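Local atomic coordinates of Two-component system sensor histidine kinase (PDB entry 3OTT), a protein that probably senses saccharides through this extracellular beta-propeller and beta-sandwich region and relays the signal as a histidine kinase that regulates transcription. Residues Ile388-Gly392 with Ser393-Tyr397. Residues are numbered along the deposited sequence; the frame is centred on the assembly and turned at random.
Sequences IATDG and SINRY
The hydroxyl of Thr390 holds the turn between two strands through two bonds, one donated and one accepted: OG1 donates to the backbone O of Ser393 at 2.8 Å and accepts from the backbone N of Gly392 at 2.9 Å, the second bond forming an ST turn. A chi1 of 82° sets OG1 between the backbone N and carbonyl carbon of Thr390, within reach of both partners, and its bond to Ser393 O arrives tilted from the carbonyl plane. Ser393 O also takes a weak bond from Thr390 N at 3.2 Å, bent to 133° at the hydrogen. A valine here would lose the hydroxyl and would probably leave the amide of Gly392 without its side-chain acceptor, freeing the turn to shift. Farther from the turn, Ile388 and Asn395 form an antiparallel hydrogen-bonded pair, with Ile388 N to Asn395 O at 2.9 Å and Asn395 N to Ile388 O at 3.1 Å, both nearly straight. The two strands, 386-390 and 393-398, make a hairpin of one propeller blade, in which each strand runs antiparallel to the next. Next to the Ile388-Asn395 pair, Ile394 CA makes a CA-H...O contact with Ile388 O at 3.4 Å. On the face shared by Ile388, Thr390 and Asn395, CG1 of Ile388 lies against CB of Asn395 at 3.8 Å. The Asn395 amide reaches toward the turn, where its ND2 and Gly392 O both bond to the hydroxyl of Ser371. Ser393 OG instead bonds to Tyr407 O on the following strand, while Asp391, at the bend, forms a salt bridge with Arg376.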
# COMPACT_ATOMS: atom_id res chain seq x y z
N ILE B 388 27.56 0.01 -6.99
CA ILE B 388 26.63 -1.12 -7.08
C ILE B 388 26.89 -1.87 -8.39
O ILE B 388 27.24 -1.23 -9.43
CB ILE B 388 25.14 -0.71 -6.89
CG1 ILE B 388 24.77 0.35 -7.91
CG2 ILE B 388 24.83 -0.12 -5.41
CD1 ILE B 388 23.24 0.42 -8.15
N ALA B 389 26.75 -3.19 -8.35
CA ALA B 389 26.84 -3.95 -9.57
C ALA B 389 25.43 -4.39 -9.89
O ALA B 389 24.67 -4.84 -8.97
CB ALA B 389 27.79 -5.19 -9.39
N THR B 390 25.07 -4.25 -11.17
CA THR B 390 23.73 -4.58 -11.65
C THR B 390 23.76 -5.22 -13.04
O THR B 390 24.83 -5.27 -13.66
CB THR B 390 22.80 -3.31 -11.75
OG1 THR B 390 23.05 -2.61 -12.96
CG2 THR B 390 22.87 -2.37 -10.53
N ASP B 391 22.58 -5.64 -13.56
CA ASP B 391 22.46 -6.20 -14.91
C ASP B 391 22.38 -5.10 -15.94
O ASP B 391 22.24 -5.39 -17.13
CB ASP B 391 21.21 -7.14 -15.07
CG ASP B 391 21.46 -8.56 -14.52
OD1 ASP B 391 22.61 -8.86 -14.07
OD2 ASP B 391 20.51 -9.37 -14.48
N GLY B 392 22.49 -3.84 -15.48
CA GLY B 392 22.72 -2.67 -16.32
C GLY B 392 24.06 -1.98 -15.95
O GLY B 392 24.11 -0.75 -15.75
N SER B 393 25.13 -2.77 -15.88
CA SER B 393 26.50 -2.31 -15.63
C SER B 393 26.66 -1.76 -14.20
O SER B 393 25.81 -2.02 -13.34
CB SER B 393 26.98 -1.32 -16.73
OG SER B 393 28.38 -1.01 -16.59
N ILE B 394 27.76 -1.05 -13.94
CA ILE B 394 28.09 -0.58 -12.63
C ILE B 394 27.69 0.88 -12.45
O ILE B 394 27.70 1.67 -13.38
CB ILE B 394 29.59 -0.78 -12.32
CG1 ILE B 394 30.51 -0.08 -13.33
CG2 ILE B 394 29.91 -2.23 -12.38
CD1 ILE B 394 31.91 0.23 -12.72
N ASN B 395 27.32 1.24 -11.24
CA ASN B 395 27.00 2.62 -10.94
C ASN B 395 27.71 3.09 -9.67
O ASN B 395 27.99 2.28 -8.77
CB ASN B 395 25.51 2.76 -10.71
CG ASN B 395 24.68 2.45 -11.94
OD1 ASN B 395 24.34 3.34 -12.68
ND2 ASN B 395 24.31 1.20 -12.13
N ARG B 396 27.95 4.41 -9.59
CA ARG B 396 28.50 5.03 -8.42
C ARG B 396 27.49 6.02 -7.84
O ARG B 396 26.90 6.79 -8.58
CB ARG B 396 29.78 5.79 -8.82
CG ARG B 396 30.39 6.66 -7.69
CD ARG B 396 31.80 7.27 -8.04
NE ARG B 396 31.70 8.34 -9.02
CZ ARG B 396 31.21 9.57 -8.76
NH1 ARG B 396 30.79 9.88 -7.55
NH2 ARG B 396 31.14 10.47 -9.72
N TYR B 397 27.30 6.03 -6.52
CA TYR B 397 26.37 6.99 -5.93
C TYR B 397 26.98 8.35 -5.75
O TYR B 397 28.10 8.45 -5.29
CB TYR B 397 25.90 6.55 -4.57
CG TYR B 397 24.62 7.21 -4.06
CD1 TYR B 397 23.41 7.17 -4.82
CD2 TYR B 397 24.60 7.82 -2.80
CE1 TYR B 397 22.26 7.72 -4.33
CE2 TYR B 397 23.45 8.37 -2.30
CZ TYR B 397 22.27 8.34 -3.06
OH TYR B 397 21.11 8.90 -2.55